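Beta-N-acetylglucosaminidase-like protein Glycoside hydrolase family 20 (Flavobacterium johnsoniae, PDB 6YHH) probably hydrolyses terminal beta-linked N-acetylhexosamine residues, acting as a family 20 chitobiase in bacterial chitin breakdown. Local coordinates at residues A[374-379]-A[402-407]; A[527-532]-A[558-563]; A[533-538]-A[659-664]. All coordinates share one frame; numbering follows the deposited sequence.

Contact 1 of 3, residues A[374-379]-A[402-407]; sequences LSKEAI and KGYKTV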
loop_
_atom_site.group_PDB
_atom_site.type_symbol
_atom_site.label_atom_id
_atom_site.label_comp_id
_atom_site.label_asym_id
_atom_site.label_seq_id
_atom_site.Cartn_x
_atom_site.Cartn_y
_atom_site.Cartn_z
ATOM N N LEU A 374 -31.575 -8.360 30.129
ATOM C CA LEU A 374 -31.100 -7.486 29.072
ATOM C C LEU A 374 -32.241 -6.751 28.426
ATOM O O LEU A 374 -33.177 -7.421 27.990
ATOM C CB LEU A 374 -30.383 -8.329 27.994
ATOM C CG LEU A 374 -29.637 -7.517 26.949
ATOM C CD1 LEU A 374 -28.476 -6.719 27.526
ATOM C CD2 LEU A 374 -29.152 -8.416 25.799
ATOM N N SER A 375 -32.175 -5.435 28.351
ATOM C CA SER A 375 -33.166 -4.666 27.581
ATOM C C SER A 375 -33.367 -5.206 26.181
ATOM O O SER A 375 -32.372 -5.448 25.460
ATOM C CB SER A 375 -32.766 -3.234 27.495
ATOM O OG SER A 375 -33.628 -2.538 26.632
ATOM N N LYS A 376 -34.643 -5.323 25.756
ATOM C CA LYS A 376 -34.914 -5.737 24.394
ATOM C C LYS A 376 -34.551 -4.693 23.350
ATOM O O LYS A 376 -34.663 -4.970 22.128
ATOM C CB LYS A 376 -36.343 -6.227 24.230
ATOM C CG LYS A 376 -36.575 -7.528 24.927
ATOM C CD LYS A 376 -37.962 -8.094 24.573
ATOM C CE LYS A 376 -39.029 -7.313 25.338
ATOM N NZ LYS A 376 -38.865 -7.632 26.793
ATOM N N GLU A 377 -34.078 -3.524 23.791
ATOM C CA GLU A 377 -33.521 -2.546 22.850
ATOM C C GLU A 377 -32.027 -2.850 22.529
ATOM O O GLU A 377 -31.479 -2.187 21.669
ATOM C CB GLU A 377 -33.596 -1.147 23.400
ATOM C CG GLU A 377 -35.063 -0.742 23.696
ATOM C CD GLU A 377 -35.152 0.635 24.319
ATOM O OE1 GLU A 377 -35.805 0.838 25.382
ATOM O OE2 GLU A 377 -34.554 1.540 23.726
ATOM N N ALA A 378 -31.402 -3.756 23.241
ATOM C CA ALA A 378 -29.962 -4.173 22.903
ATOM C C ALA A 378 -29.956 -5.023 21.639
ATOM O O ALA A 378 -30.829 -5.898 21.396
ATOM C CB ALA A 378 -29.343 -4.955 24.020
ATOM N N ILE A 379 -28.951 -4.759 20.791
ATOM C CA ILE A 379 -28.700 -5.634 19.639
ATOM C C ILE A 379 -27.788 -6.789 20.002
ATOM O O ILE A 379 -26.723 -6.580 20.651
ATOM C CB ILE A 379 -28.117 -4.819 18.512
ATOM C CG1 ILE A 379 -29.103 -3.725 18.188
ATOM C CG2 ILE A 379 -27.874 -5.684 17.295
ATOM C CD1 ILE A 379 -28.650 -2.754 17.208
ATOM N N LYS A 402 -37.023 -14.167 21.454
ATOM C CA LYS A 402 -37.187 -13.444 22.705
ATOM C C LYS A 402 -37.384 -11.960 22.580
ATOM O O LYS A 402 -37.518 -11.250 23.580
ATOM C CB LYS A 402 -36.018 -13.715 23.652
ATOM C CG LYS A 402 -35.957 -15.112 24.203
ATOM C CD LYS A 402 -34.706 -15.244 25.090
ATOM C CE LYS A 402 -34.087 -16.613 25.193
ATOM N NZ LYS A 402 -34.910 -17.566 25.913
ATOM N N GLY A 403 -37.280 -11.420 21.384
ATOM C CA GLY A 403 -37.554 -10.040 21.159
ATOM C C GLY A 403 -36.430 -9.077 20.817
ATOM O O GLY A 403 -36.657 -7.857 20.791
ATOM N N TYR A 404 -35.237 -9.637 20.526
ATOM C CA TYR A 404 -34.008 -8.867 20.321
ATOM C C TYR A 404 -33.596 -8.829 18.864
ATOM O O TYR A 404 -33.623 -9.837 18.155
ATOM C CB TYR A 404 -32.859 -9.464 21.122
ATOM C CG TYR A 404 -33.070 -9.532 22.594
ATOM C CD1 TYR A 404 -33.730 -10.610 23.167
ATOM C CD2 TYR A 404 -32.610 -8.513 23.452
ATOM C CE1 TYR A 404 -33.953 -10.676 24.529
ATOM C CE2 TYR A 404 -32.789 -8.599 24.824
ATOM C CZ TYR A 404 -33.485 -9.668 25.335
ATOM O OH TYR A 404 -33.676 -9.691 26.713
ATOM N N LYS A 405 -33.259 -7.636 18.386
ATOM C CA LYS A 405 -32.686 -7.505 17.056
ATOM C C LYS A 405 -31.306 -8.136 17.044
ATOM O O LYS A 405 -30.640 -8.050 18.064
ATOM C CB LYS A 405 -32.541 -6.077 16.681
ATOM C CG LYS A 405 -33.863 -5.361 16.593
ATOM C CD LYS A 405 -33.803 -3.955 16.092
ATOM C CE LYS A 405 -33.088 -2.980 17.016
ATOM N NZ LYS A 405 -33.789 -2.979 18.349
ATOM N N THR A 406 -30.982 -8.803 15.944
ATOM C CA THR A 406 -29.768 -9.640 15.909
ATOM C C THR A 406 -28.981 -9.447 14.613
ATOM O O THR A 406 -29.558 -9.242 13.596
ATOM C CB THR A 406 -30.159 -11.118 16.110
ATOM O OG1 THR A 406 -30.800 -11.255 17.411
ATOM C CG2 THR A 406 -29.017 -12.000 16.207
ATOM N N VAL A 407 -27.671 -9.637 14.707
ATOM C CA VAL A 407 -26.772 -9.670 13.552
ATOM C C VAL A 407 -26.007 -10.965 13.628
ATOM O O VAL A 407 -25.531 -11.336 14.705
ATOM C CB VAL A 407 -25.740 -8.472 13.639
ATOM C CG1 VAL A 407 -24.688 -8.564 12.530
ATOM C CG2 VAL A 407 -26.451 -7.136 13.516
HETATM O O HOH W 1 -33.045 -5.228 20.025
HETATM O O HOH W 2 -36.225 -5.364 19.350
HETATM O O HOH W 3 -32.616 -0.749 19.759
#
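The Tyr404 ring is the flat group here, with Lys376 lying over one face: CG of Lys376 sits 4.0 Å from the ring centroid and 20° off the normal, a CH-pi contact shifted toward the rim. At the ring's edge, in its plane, stand the carbonyls of Leu374 and Ala378 and CB of Lys402. The phenol uses that edge: Tyr404 OH donates to a lone pair of Leu374 O at 2.7 Å, in the carbonyl plane. The Leu374 side chain crosses the ring obliquely, its CD2 lying 3.8 Å from Tyr404 CE2. With CG anti to its carbonyl carbon (chi1 -59°), Tyr404 reaches across the 375-378 type I turn, whose Ser375 OG accepts from Glu377 N as an ST turn. An alanine in place of Tyr404 would lose the hydroxyl and ring, and would probably leave Leu374 O without this donor and loosen the turn. Lys376 runs on past the ring to Gly403, which ends helix 394-401 in a Schellman motif and where a CB would clash with Lys376 CD. Lys405 NZ and N both donate to one water facing the carbonyls of Lys376 and Ala378. Ile379 CG2 meets Val407 CG2 at 4.3 Å. These lie on neighbouring parallel strands, 379-382 and 406-408, joined through helix 394-401: a beta-alpha-beta crossover of the TIM-barrel catalytic domain, at the N-terminal ends of its two strands.

Contact 2 of 3, residues A[527-532]-A[558-563]; sequences EFTNVC and DACTPD
Segment 527-532 is the last turn of helix 523-529 and the residues that leave it, while 558-563 leaves the short, weakly bonded helix 556-559 in a more extended course. Three successive backbone bonds, from the N atoms of Asn530, Val531 and Cys532 to the carbonyls three residues earlier, wind the first chain tightly out of its helix. The two backbones come closest at Thr529 and Cys560, with CA atoms 5.4 Å apart, and no direct hydrogen bond joins them. A water spans the gap instead, 2.8 Å from Thr529 O and accepting from Thr561 N at 2.9 Å. Among the side chains Cys560 is the wedge. Cys560 SG, anti to the carbonyl carbon (chi1 -63°), points into the angle between Thr529 and Cys532, lying 4.0 Å from Thr529 CB and 3.8 Å from Cys532 CB. Cys560 CB rests against Cys532 O. The sulfurs do not meet, because Cys532 SG turns the other way, over the rim of one face of the Phe528 ring and 3.5 Å above its plane. Thr529 sends its methyl CG2 to Ala559 CB at 4.2 Å; its OG1 occupies the crowded position between N and carbonyl carbon (chi1 71°) and is bonded to Asn526 O and Lys509 NZ. Leu513 of helix 507-517 touches both Thr529 and Ala559. Far from the predicted proton donor, this is a buried junction of two helix ends, apolar between the side chains and water-bridged between the backbones, in the mostly helical C-terminal part of the chain.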
loop_
_atom_site.group_PDB
_atom_site.type_symbol
_atom_site.label_atom_id
_atom_site.label_comp_id
_atom_site.label_asym_id
_atom_site.label_seq_id
_atom_site.Cartn_x
_atom_site.Cartn_y
_atom_site.Cartn_z
ATOM N N GLU A 527 3.423 -21.167 -8.300
ATOM C CA GLU A 527 2.629 -22.331 -8.689
ATOM C C GLU A 527 2.345 -23.253 -7.552
ATOM O O GLU A 527 1.258 -23.882 -7.468
ATOM C CB GLU A 527 3.308 -23.099 -9.870
ATOM C CG GLU A 527 3.387 -22.249 -11.107
ATOM C CD GLU A 527 4.277 -22.804 -12.197
ATOM O OE1 GLU A 527 5.188 -23.607 -11.933
ATOM O OE2 GLU A 527 4.077 -22.330 -13.372
ATOM N N PHE A 528 3.294 -23.421 -6.642
ATOM C CA PHE A 528 3.044 -24.289 -5.468
ATOM C C PHE A 528 1.973 -23.653 -4.530
ATOM O O PHE A 528 1.194 -24.402 -3.926
ATOM C CB PHE A 528 4.318 -24.593 -4.690
ATOM C CG PHE A 528 4.207 -25.836 -3.823
ATOM C CD1 PHE A 528 3.838 -27.074 -4.394
ATOM C CD2 PHE A 528 4.477 -25.813 -2.484
ATOM C CE1 PHE A 528 3.643 -28.176 -3.573
ATOM C CE2 PHE A 528 4.323 -26.922 -1.672
ATOM C CZ PHE A 528 3.917 -28.124 -2.237
ATOM N N THR A 529 1.887 -22.322 -4.418
ATOM C CA THR A 529 0.787 -21.758 -3.619
ATOM C C THR A 529 -0.553 -22.174 -4.157
ATOM O O THR A 529 -1.533 -22.276 -3.413
ATOM C CB THR A 529 0.768 -20.244 -3.493
ATOM O OG1 THR A 529 0.403 -19.684 -4.770
ATOM C CG2 THR A 529 2.041 -19.703 -3.017
ATOM N N ASN A 530 -0.634 -22.482 -5.467
ATOM C CA ASN A 530 -1.886 -22.840 -6.099
ATOM C C ASN A 530 -2.424 -24.236 -5.850
ATOM O O ASN A 530 -3.540 -24.565 -6.327
ATOM C CB ASN A 530 -1.825 -22.497 -7.606
ATOM C CG ASN A 530 -1.687 -21.022 -7.867
ATOM O OD1 ASN A 530 -2.122 -20.182 -7.079
ATOM N ND2 ASN A 530 -1.144 -20.709 -9.010
ATOM N N VAL A 531 -1.721 -25.039 -5.022
ATOM C CA VAL A 531 -2.211 -26.266 -4.459
ATOM C C VAL A 531 -2.175 -26.323 -2.961
ATOM O O VAL A 531 -2.508 -27.342 -2.411
ATOM C CB VAL A 531 -1.543 -27.509 -5.052
ATOM C CG1 VAL A 531 -1.962 -27.628 -6.502
ATOM C CG2 VAL A 531 -0.006 -27.556 -4.865
ATOM N N CYS A 532 -1.833 -25.215 -2.305
ATOM C CA CYS A 532 -1.652 -25.222 -0.841
ATOM C C CYS A 532 -2.569 -24.147 -0.163
ATOM O O CYS A 532 -2.877 -23.133 -0.768
ATOM C CB CYS A 532 -0.235 -24.918 -0.450
ATOM S SG CYS A 532 0.989 -26.156 -0.892
ATOM N N ASP A 558 1.626 -17.402 4.645
ATOM C CA ASP A 558 1.123 -16.047 4.452
ATOM C C ASP A 558 0.865 -15.703 3.010
ATOM O O ASP A 558 0.078 -14.828 2.753
ATOM C CB ASP A 558 2.094 -15.074 5.111
ATOM C CG ASP A 558 2.338 -15.483 6.512
ATOM O OD1 ASP A 558 1.319 -15.499 7.281
ATOM O OD2 ASP A 558 3.468 -15.811 6.884
ATOM N N ALA A 559 1.476 -16.435 2.058
ATOM C CA ALA A 559 1.200 -16.317 0.632
ATOM C C ALA A 559 0.120 -17.203 0.121
ATOM O O ALA A 559 -0.401 -16.991 -0.975
ATOM C CB ALA A 559 2.512 -16.647 -0.130
ATOM N N CYS A 560 -0.332 -18.150 0.956
ATOM C CA CYS A 560 -1.395 -19.055 0.555
ATOM C C CYS A 560 -2.793 -18.634 1.055
ATOM O O CYS A 560 -2.932 -17.880 2.074
ATOM C CB CYS A 560 -1.122 -20.488 1.048
ATOM S SG CYS A 560 0.356 -21.218 0.341
ATOM N N THR A 561 -3.812 -19.092 0.285
ATOM C CA THR A 561 -5.193 -18.780 0.605
ATOM C C THR A 561 -6.059 -19.993 0.439
ATOM O O THR A 561 -5.648 -20.900 -0.262
ATOM C CB THR A 561 -5.691 -17.627 -0.299
ATOM O OG1 THR A 561 -5.250 -17.851 -1.653
ATOM C CG2 THR A 561 -5.033 -16.339 0.136
ATOM N N PRO A 562 -7.299 -20.022 0.984
ATOM C CA PRO A 562 -8.233 -21.129 0.657
ATOM C C PRO A 562 -8.662 -21.099 -0.799
ATOM O O PRO A 562 -8.324 -20.178 -1.534
ATOM C CB PRO A 562 -9.467 -20.854 1.530
ATOM C CG PRO A 562 -9.146 -19.616 2.318
ATOM C CD PRO A 562 -7.929 -18.988 1.806
ATOM N N ASP A 563 -9.300 -22.179 -1.225
ATOM C CA ASP A 563 -9.793 -22.318 -2.616
ATOM C C ASP A 563 -8.626 -22.171 -3.598
ATOM O O ASP A 563 -8.679 -21.443 -4.615
ATOM C CB ASP A 563 -10.928 -21.311 -2.886
ATOM C CG ASP A 563 -12.102 -21.509 -1.954
ATOM O OD1 ASP A 563 -12.804 -22.504 -2.113
ATOM O OD2 ASP A 563 -12.230 -20.664 -0.993
HETATM O O HOH W 4 -3.463 -20.684 -2.109
#

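Contact 3 of 3, residues A[533-538]-A[659-664]; sequences EPLKGY and DVELSV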
loop_
_atom_site.group_PDB
_atom_site.type_symbol
_atom_site.label_atom_id
_atom_site.label_comp_id
_atom_site.label_asym_id
_atom_site.label_seq_id
_atom_site.Cartn_x
_atom_site.Cartn_y
_atom_site.Cartn_z
ATOM N N GLU A 533 -3.053 -24.506 1.001
ATOM C CA GLU A 533 -3.967 -23.665 1.787
ATOM C C GLU A 533 -3.503 -23.581 3.205
ATOM O O GLU A 533 -3.053 -24.521 3.772
ATOM C CB GLU A 533 -5.396 -24.154 1.651
ATOM C CG GLU A 533 -5.833 -24.224 0.177
ATOM C CD GLU A 533 -7.256 -24.742 -0.019
ATOM O OE1 GLU A 533 -8.009 -25.006 0.932
ATOM O OE2 GLU A 533 -7.631 -24.992 -1.194
ATOM N N PRO A 534 -3.610 -22.410 3.799
ATOM C CA PRO A 534 -3.175 -22.349 5.185
ATOM C C PRO A 534 -4.046 -23.190 6.126
ATOM O O PRO A 534 -5.256 -23.357 5.927
ATOM C CB PRO A 534 -3.285 -20.869 5.546
ATOM C CG PRO A 534 -3.883 -20.191 4.387
ATOM C CD PRO A 534 -4.152 -21.162 3.269
ATOM N N LEU A 535 -3.442 -23.753 7.161
ATOM C CA LEU A 535 -4.210 -24.615 8.058
ATOM C C LEU A 535 -5.425 -23.877 8.620
ATOM O O LEU A 535 -5.381 -22.693 8.949
ATOM C CB LEU A 535 -3.314 -25.158 9.166
ATOM C CG LEU A 535 -2.083 -25.959 8.852
ATOM C CD1 LEU A 535 -1.441 -26.582 10.069
ATOM C CD2 LEU A 535 -2.499 -27.079 7.936
ATOM N N LYS A 536 -6.544 -24.603 8.713
ATOM C CA LYS A 536 -7.843 -24.001 8.985
ATOM C C LYS A 536 -8.276 -24.093 10.431
ATOM O O LYS A 536 -7.884 -25.021 11.143
ATOM C CB LYS A 536 -8.915 -24.654 8.095
ATOM C CG LYS A 536 -8.655 -24.454 6.613
ATOM C CD LYS A 536 -9.491 -25.389 5.718
ATOM C CE LYS A 536 -9.454 -25.011 4.232
ATOM N NZ LYS A 536 -8.058 -25.115 3.708
ATOM N N GLY A 537 -9.148 -23.193 10.857
ATOM C CA GLY A 537 -9.715 -23.322 12.191
ATOM C C GLY A 537 -8.731 -22.704 13.194
ATOM O O GLY A 537 -8.259 -21.557 13.000
ATOM N N TYR A 538 -8.390 -23.514 14.206
ATOM C CA TYR A 538 -7.462 -23.055 15.242
ATOM C C TYR A 538 -6.213 -23.940 15.263
ATOM O O TYR A 538 -5.626 -24.173 16.311
ATOM C CB TYR A 538 -8.245 -22.954 16.611
ATOM C CG TYR A 538 -9.373 -21.875 16.621
ATOM C CD1 TYR A 538 -9.086 -20.537 16.761
ATOM C CD2 TYR A 538 -10.705 -22.214 16.409
ATOM C CE1 TYR A 538 -10.102 -19.555 16.755
ATOM C CE2 TYR A 538 -11.718 -21.271 16.391
ATOM C CZ TYR A 538 -11.418 -19.909 16.513
ATOM O OH TYR A 538 -12.461 -18.895 16.485
ATOM N N ASP A 659 2.745 -24.834 8.003
ATOM C CA ASP A 659 1.396 -24.428 8.355
ATOM C C ASP A 659 0.506 -24.273 7.145
ATOM O O ASP A 659 -0.382 -23.468 7.117
ATOM C CB ASP A 659 1.434 -23.147 9.251
ATOM C CG ASP A 659 1.814 -23.453 10.708
ATOM O OD1 ASP A 659 1.700 -24.654 11.138
ATOM O OD2 ASP A 659 2.306 -22.548 11.449
ATOM N N VAL A 660 0.701 -25.162 6.172
ATOM C CA VAL A 660 -0.238 -25.272 5.083
ATOM C C VAL A 660 -0.569 -26.761 4.869
ATOM O O VAL A 660 0.101 -27.637 5.440
ATOM C CB VAL A 660 0.307 -24.728 3.747
ATOM C CG1 VAL A 660 0.643 -23.260 3.855
ATOM C CG2 VAL A 660 1.549 -25.482 3.282
ATOM N N GLU A 661 -1.547 -26.981 4.000
ATOM C CA GLU A 661 -1.959 -28.276 3.558
ATOM C C GLU A 661 -2.104 -28.303 2.058
ATOM O O GLU A 661 -2.376 -27.317 1.396
ATOM C CB GLU A 661 -3.268 -28.645 4.224
ATOM C CG GLU A 661 -4.481 -27.817 3.839
ATOM C CD GLU A 661 -5.686 -27.995 4.715
ATOM O OE1 GLU A 661 -5.527 -28.492 5.843
ATOM O OE2 GLU A 661 -6.812 -27.588 4.308
ATOM N N LEU A 662 -1.893 -29.496 1.505
ATOM C CA LEU A 662 -2.171 -29.750 0.096
ATOM C C LEU A 662 -3.651 -30.031 -0.156
ATOM O O LEU A 662 -4.200 -30.995 0.366
ATOM C CB LEU A 662 -1.348 -30.966 -0.431
ATOM C CG LEU A 662 0.146 -30.772 -0.638
ATOM C CD1 LEU A 662 0.848 -32.142 -0.783
ATOM C CD2 LEU A 662 0.421 -29.853 -1.804
ATOM N N SER A 663 -4.320 -29.149 -0.876
ATOM C CA SER A 663 -5.762 -29.256 -1.014
ATOM C C SER A 663 -6.169 -30.028 -2.254
ATOM O O SER A 663 -7.299 -30.016 -2.660
ATOM C CB SER A 663 -6.395 -27.861 -0.959
ATOM O OG SER A 663 -5.863 -27.011 -1.967
ATOM N N VAL A 664 -5.206 -30.746 -2.795
ATOM C CA VAL A 664 -5.429 -31.805 -3.807
ATOM C C VAL A 664 -5.466 -33.188 -3.198
ATOM O O VAL A 664 -5.751 -34.173 -3.898
ATOM C CB VAL A 664 -4.329 -31.734 -4.900
ATOM C CG1 VAL A 664 -4.393 -30.451 -5.711
ATOM C CG2 VAL A 664 -2.936 -31.918 -4.342
HETATM O O HOH W 5 -6.697 -27.380 8.039
#
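Lys536 NZ is held by two carboxylates, Glu533 OE1 in its own segment and Glu661 OE2 across the contact, each 2.8 Å away in a salt bridge. The two are met differently: Glu533 OE1 offers its anti lone pair, whereas Glu661 OE2 is approached from above the carboxylate plane. A bend at chi4 (62°) brings the ammonium between them, where its charge would probably offset the repulsion of two acids whose nearest oxygens, OE1 of Glu533 and OE2 of Glu661, lie 4.4 Å apart. The other oxygen of Glu533, OE2, accepts from Ser663 OG at 2.8 Å, well out of the carboxylate plane, and also from the backbone N-H of Ala564; Ser663 OG is shared with Ser567. Glu661 OE1 bonds Lys655 and a water that accepts from Lys536 N. Beneath this network runs a two-stranded antiparallel sheet, 532-534 against 660-662, its strands separated by a mostly helical span. Glu533 and Glu661 are its hydrogen-bonded pair, N to O in both directions at 2.9 Å, and their side chains share one face, which places both acids within reach of the lysine. Pro534, which has no N-H, falls at the non-hydrogen-bonded position opposite Val660. Pairing goes one step past the strand: Leu535 N donates to Asp659 O at 3.1 Å, from above the carbonyl plane. The Leu535 side chain then folds over the other backbone, CD2 lying 3.6 Å from Val660 C and CD1 near Asp659 OD1, while Asp659 OD2 is bonded to Tyr547. Val660 CB leans on Glu533 O, and outward from the strands Val660 and Leu662 pack against Leu619 of helix 617-634.

In the fold
From its N-terminal sheet of eight strands the chain enters the catalytic barrel, where contact 1 closes a loop of 22 residues containing helix 394-401 and ties neighbouring parallel strands. It is complete before the others open, its centre about 41 Å from that of contact 2 and about 37 Å from that of contact 3. Those two cross: 527-532 runs directly into 533-538, the 25-residue loop of contact 2 then closes at 558-563, and the mostly helical span to 659-664 follows before contact 3 closes. Their centres are about 9 Å apart and they touch, with Val531 O near Ser663 N, so helix ends and the two-stranded sheet form one neighbourhood.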